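PDB 3N08: putative PhosphatidylEthanolamine-Binding Protein (PEBP) from Chlamydia trachomatis, which is of unknown function but, as a bacterial homologue of Raf kinase inhibitor protein, probably binds anionic or phosphate-bearing ligands in a pocket of the PEBP fold. Local coordinates for residues 63-67 / 97-101; 67-71 / 120-124. All coordinates share one frame. Residue numbers count along the deposited sequence, not the author numbering.

Interaction 1. Residues 63-67 / 97-101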
loop_
_atom_site.group_PDB
_atom_site.type_symbol
_atom_site.label_atom_id
_atom_site.label_comp_id
_atom_site.label_asym_id
_atom_site.label_seq_id
_atom_site.Cartn_x
_atom_site.Cartn_y
_atom_site.Cartn_z
ATOM N N TRP B 63 -14.842 -4.568 -17.422
ATOM C CA TRP B 63 -15.499 -5.802 -16.992
ATOM C C TRP B 63 -15.203 -6.096 -15.516
ATOM O O TRP B 63 -14.027 -6.182 -15.124
ATOM C CB TRP B 63 -15.023 -6.961 -17.859
ATOM C CG TRP B 63 -15.935 -8.145 -17.815
ATOM C CD1 TRP B 63 -15.959 -9.145 -16.893
ATOM C CD2 TRP B 63 -16.946 -8.443 -18.770
ATOM N NE1 TRP B 63 -16.966 -10.047 -17.204
ATOM C CE2 TRP B 63 -17.566 -9.639 -18.368
ATOM C CE3 TRP B 63 -17.383 -7.810 -19.939
ATOM C CZ2 TRP B 63 -18.614 -10.209 -19.084
ATOM C CZ3 TRP B 63 -18.419 -8.371 -20.643
ATOM C CH2 TRP B 63 -19.022 -9.567 -20.218
ATOM N N ILE B 64 -16.251 -6.215 -14.717
ATOM C CA ILE B 64 -16.104 -6.494 -13.287
ATOM C C ILE B 64 -16.009 -7.994 -13.084
ATOM O O ILE B 64 -16.902 -8.758 -13.508
ATOM C CB ILE B 64 -17.310 -5.942 -12.495
ATOM C CG1 ILE B 64 -17.486 -4.438 -12.693
ATOM C CG2 ILE B 64 -17.158 -6.304 -11.026
ATOM C CD1 ILE B 64 -16.249 -3.615 -12.634
ATOM N N HIS B 65 -14.907 -8.410 -12.490
ATOM C CA HIS B 65 -14.637 -9.810 -12.237
ATOM C C HIS B 65 -15.043 -10.300 -10.845
ATOM O O HIS B 65 -15.225 -11.483 -10.665
ATOM C CB HIS B 65 -13.150 -10.125 -12.510
ATOM C CG HIS B 65 -12.835 -10.228 -13.965
ATOM N ND1 HIS B 65 -12.671 -11.436 -14.604
ATOM C CD2 HIS B 65 -12.797 -9.289 -14.939
ATOM C CE1 HIS B 65 -12.479 -11.239 -15.896
ATOM N NE2 HIS B 65 -12.552 -9.943 -16.124
ATOM N N TRP B 66 -15.144 -9.404 -9.872
ATOM C CA TRP B 66 -15.475 -9.814 -8.509
ATOM C C TRP B 66 -15.914 -8.605 -7.711
ATOM O O TRP B 66 -15.249 -7.568 -7.744
ATOM C CB TRP B 66 -14.252 -10.451 -7.837
ATOM C CG TRP B 66 -14.533 -11.412 -6.708
ATOM C CD1 TRP B 66 -15.731 -11.939 -6.345
ATOM C CD2 TRP B 66 -13.551 -11.984 -5.834
ATOM N NE1 TRP B 66 -15.552 -12.808 -5.270
ATOM C CE2 TRP B 66 -14.225 -12.849 -4.949
ATOM C CE3 TRP B 66 -12.168 -11.838 -5.714
ATOM C CZ2 TRP B 66 -13.554 -13.571 -3.939
ATOM C CZ3 TRP B 66 -11.502 -12.563 -4.724
ATOM C CH2 TRP B 66 -12.198 -13.414 -3.852
ATOM N N ILE B 67 -16.983 -8.776 -6.938
ATOM C CA ILE B 67 -17.405 -7.828 -5.937
ATOM C C ILE B 67 -17.614 -8.566 -4.623
ATOM O O ILE B 67 -18.365 -9.558 -4.561
ATOM C CB ILE B 67 -18.732 -7.171 -6.352
ATOM C CG1 ILE B 67 -18.514 -6.280 -7.581
ATOM C CG2 ILE B 67 -19.336 -6.376 -5.188
ATOM C CD1 ILE B 67 -19.771 -5.566 -8.058
ATOM N N GLY B 97 -20.173 -13.680 -7.667
ATOM C CA GLY B 97 -18.861 -14.206 -7.342
ATOM C C GLY B 97 -17.773 -14.000 -8.376
ATOM O O GLY B 97 -17.911 -13.213 -9.301
ATOM N N TYR B 98 -16.688 -14.746 -8.212
ATOM C CA TYR B 98 -15.462 -14.558 -8.959
ATOM C C TYR B 98 -15.528 -15.150 -10.328
ATOM O O TYR B 98 -15.941 -16.300 -10.512
ATOM C CB TYR B 98 -14.311 -15.205 -8.189
ATOM C CG TYR B 98 -12.942 -15.160 -8.841
ATOM C CD1 TYR B 98 -12.201 -13.990 -8.849
ATOM C CD2 TYR B 98 -12.387 -16.284 -9.433
ATOM C CE1 TYR B 98 -10.941 -13.935 -9.416
ATOM C CE2 TYR B 98 -11.119 -16.235 -10.010
ATOM C CZ TYR B 98 -10.397 -15.067 -9.981
ATOM O OH TYR B 98 -9.147 -14.988 -10.529
ATOM N N CYS B 99 -15.039 -14.357 -11.269
ATOM C CA CYS B 99 -14.859 -14.720 -12.668
ATOM C C CYS B 99 -13.372 -14.657 -12.964
ATOM O O CYS B 99 -12.776 -13.606 -12.806
ATOM C CB CYS B 99 -15.581 -13.695 -13.547
ATOM S SG CYS B 99 -15.530 -14.011 -15.310
ATOM N N PRO B 100 -12.748 -15.767 -13.376
ATOM C CA PRO B 100 -11.303 -15.674 -13.578
ATOM C C PRO B 100 -10.919 -14.884 -14.825
ATOM O O PRO B 100 -11.663 -14.844 -15.809
ATOM C CB PRO B 100 -10.866 -17.137 -13.750
ATOM C CG PRO B 100 -12.042 -17.809 -14.247
ATOM C CD PRO B 100 -13.241 -17.133 -13.597
ATOM N N PRO B 101 -9.732 -14.284 -14.814
ATOM C CA PRO B 101 -9.168 -13.773 -16.069
ATOM C C PRO B 101 -9.205 -14.809 -17.177
ATOM O O PRO B 101 -8.842 -15.965 -16.970
ATOM C CB PRO B 101 -7.720 -13.463 -15.680
ATOM C CG PRO B 101 -7.822 -13.084 -14.226
ATOM C CD PRO B 101 -8.835 -14.059 -13.666
HETATM O O HOH W 1 -18.680 -10.815 -8.034
#
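His65 holds Cys99, in an irregular loop, with its carbonyl and its imidazole at once. Cys99 N donates to His65 O (2.9 Å), and the ring answers with His65 ND1 to Cys99 O (2.8 Å), so ND1 carries a proton. This grip comes at a classic beta bulge, where His65 and Trp66 both face Val48 on the next strand, probably beside the anion-binding pocket seen in PEBP relatives. Next to this pair, Tyr98 CB sits 3.9 Å above the centroid of the five-membered ring of Trp66, almost on its normal, while the edge of the Tyr98 ring points at the face of the six-membered ring, planes at 72°. A water accepts from Ile67 N (2.9 Å) and donates to Gly97 O (2.8 Å). Trp66 NE1 hydrogen-bonds Gln88, and Tyr98 OH the carbonyl of Tyr21. Loop 97-101 thus lies against strand 63-71, which pairs with strand 43-50; the His65 ring meets Tyr110 of strand 108-117 edge-to-face, and Ile64 and Ile67 touch helix 129-136.

Interaction 2. Residues 67-71 / 120-124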
loop_
_atom_site.group_PDB
_atom_site.type_symbol
_atom_site.label_atom_id
_atom_site.label_comp_id
_atom_site.label_asym_id
_atom_site.label_seq_id
_atom_site.Cartn_x
_atom_site.Cartn_y
_atom_site.Cartn_z
ATOM N N ILE B 67 -16.983 -8.776 -6.938
ATOM C CA ILE B 67 -17.405 -7.828 -5.937
ATOM C C ILE B 67 -17.614 -8.566 -4.623
ATOM O O ILE B 67 -18.365 -9.558 -4.561
ATOM C CB ILE B 67 -18.732 -7.171 -6.352
ATOM C CG1 ILE B 67 -18.514 -6.280 -7.581
ATOM C CG2 ILE B 67 -19.336 -6.376 -5.188
ATOM C CD1 ILE B 67 -19.771 -5.566 -8.058
ATOM N N VAL B 68 -17.022 -8.008 -3.576
ATOM C CA VAL B 68 -17.244 -8.500 -2.218
ATOM C C VAL B 68 -17.431 -7.288 -1.315
ATOM O O VAL B 68 -16.662 -6.350 -1.378
ATOM C CB VAL B 68 -16.056 -9.318 -1.684
ATOM C CG1 VAL B 68 -16.358 -9.864 -0.298
ATOM C CG2 VAL B 68 -15.723 -10.460 -2.628
ATOM N N TYR B 69 -18.446 -7.301 -0.459
ATOM C CA TYR B 69 -18.587 -6.216 0.483
ATOM C C TYR B 69 -19.018 -6.746 1.845
ATOM O O TYR B 69 -19.404 -7.905 1.986
ATOM C CB TYR B 69 -19.535 -5.119 -0.046
ATOM C CG TYR B 69 -21.007 -5.455 -0.023
ATOM C CD1 TYR B 69 -21.612 -6.105 -1.089
ATOM C CD2 TYR B 69 -21.790 -5.080 1.059
ATOM C CE1 TYR B 69 -22.971 -6.391 -1.066
ATOM C CE2 TYR B 69 -23.128 -5.361 1.088
ATOM C CZ TYR B 69 -23.709 -6.003 0.028
ATOM O OH TYR B 69 -25.056 -6.264 0.092
ATOM N N ASN B 70 -18.945 -5.874 2.848
ATOM C CA ASN B 70 -19.201 -6.247 4.226
ATOM C C ASN B 70 -18.238 -7.307 4.737
ATOM O O ASN B 70 -18.582 -8.089 5.613
ATOM C CB ASN B 70 -20.666 -6.624 4.448
ATOM C CG ASN B 70 -21.554 -5.409 4.656
ATOM O OD1 ASN B 70 -21.089 -4.257 4.704
ATOM N ND2 ASN B 70 -22.844 -5.661 4.785
ATOM N N LEU B 71 -17.028 -7.302 4.204
ATOM C CA LEU B 71 -15.962 -8.082 4.805
ATOM C C LEU B 71 -15.613 -7.532 6.172
ATOM O O LEU B 71 -15.662 -6.320 6.389
ATOM C CB LEU B 71 -14.720 -7.983 3.953
ATOM C CG LEU B 71 -14.648 -8.891 2.757
ATOM C CD1 LEU B 71 -13.622 -8.328 1.786
ATOM C CD2 LEU B 71 -14.298 -10.334 3.169
ATOM N N VAL B 120 -21.219 -0.559 8.228
ATOM C CA VAL B 120 -21.618 -1.817 7.615
ATOM C C VAL B 120 -22.787 -1.497 6.680
ATOM O O VAL B 120 -23.776 -0.862 7.093
ATOM C CB VAL B 120 -22.038 -2.837 8.696
ATOM C CG1 VAL B 120 -22.576 -4.094 8.063
ATOM C CG2 VAL B 120 -20.860 -3.153 9.628
ATOM N N LEU B 121 -22.697 -1.932 5.423
ATOM C CA LEU B 121 -23.749 -1.653 4.447
ATOM C C LEU B 121 -24.932 -2.583 4.650
ATOM O O LEU B 121 -24.821 -3.629 5.288
ATOM C CB LEU B 121 -23.218 -1.784 3.024
ATOM C CG LEU B 121 -22.067 -0.860 2.646
ATOM C CD1 LEU B 121 -21.545 -1.221 1.264
ATOM C CD2 LEU B 121 -22.482 0.606 2.711
ATOM N N SER B 122 -26.092 -2.195 4.136
ATOM C CA SER B 122 -27.250 -3.065 4.178
ATOM C C SER B 122 -26.937 -4.403 3.510
ATOM O O SER B 122 -26.200 -4.474 2.543
ATOM C CB SER B 122 -28.441 -2.377 3.498
ATOM O OG SER B 122 -29.599 -3.172 3.602
ATOM N N ASP B 123 -27.518 -5.461 4.058
ATOM C CA ASP B 123 -27.254 -6.821 3.640
ATOM C C ASP B 123 -28.169 -7.161 2.470
ATOM O O ASP B 123 -29.341 -7.492 2.659
ATOM C CB ASP B 123 -27.531 -7.745 4.834
ATOM C CG ASP B 123 -26.966 -9.127 4.661
ATOM O OD1 ASP B 123 -26.211 -9.352 3.688
ATOM O OD2 ASP B 123 -27.280 -9.982 5.532
ATOM N N GLU B 124 -27.637 -7.062 1.257
ATOM C CA GLU B 124 -28.426 -7.239 0.038
ATOM C C GLU B 124 -27.741 -8.166 -0.949
ATOM O O GLU B 124 -26.531 -8.094 -1.182
ATOM C CB GLU B 124 -28.650 -5.898 -0.671
ATOM C CG GLU B 124 -29.075 -4.763 0.228
ATOM C CD GLU B 124 -30.514 -4.871 0.659
ATOM O OE1 GLU B 124 -31.302 -5.531 -0.048
ATOM O OE2 GLU B 124 -30.856 -4.297 1.711
#
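A G1 beta bulge gives this contact its shape: Asn70 and Leu71 both face Leu44 of strand 43-50 in the central sheet of the PEBP fold, and at Asn70 strand 63-71 turns a corner. Asn70 has phi/psi of 61/30°, the positive phi expected at the first position of such a bulge, and its CA-to-CB bond points toward the loop 120-124, which leads from strand 108-117 to helix 129-136. The carboxamide then pairs with both the N-H and the carbonyl of one loop residue, which lie on the same edge of its backbone: Leu121 N donates to Asn70 OD1 (2.9 Å), and Asn70 ND2 donates to Leu121 O (2.9 Å, nearly linear at 174°). A side chain thereby pairs with the loop much as a neighbouring strand would. Val120 CG1 packs at 3.6 Å from Asn70 ND2. Beside Asn70, Tyr69 reaches out along the loop, with Tyr69 CD2 3.9 Å from Leu121 CD1; both side chains also touch Leu132, so the apolar part of the contact continues onto helix 129-136, while Val45 and Val87 line Tyr69 from the sheet. Within the loop, Ser122 OG donates to Glu124 OE2 at 2.5 Å. The tyrosine ends at the last residue of the segment, where its hydroxyl, Tyr69 OH, donates to the backbone carbonyl Glu124 O at 2.7 Å.

Both contacts use strand 63-71; their segments overlap at Ile67, which makes no contact with 120-124, and their centres lie about 16 Å apart. Interaction 1 is partly buried, its centre about 7 Å from that of the chain; interaction 2 lies near the surface at about 13 Å, with most loop residues exposed. In each, a bulge in the strand coincides with side-chain hydrogen bonds to the backbone of an irregular loop. The deeper contact adds aromatic packing, a strand carbonyl as acceptor and a bridging water, whereas the outer one takes its hydrogen bonds from an amide and a phenol. Helix 129-136 is a common neighbour: Ile67 touches Leu132, as do Tyr69 and Leu121 of interaction 2.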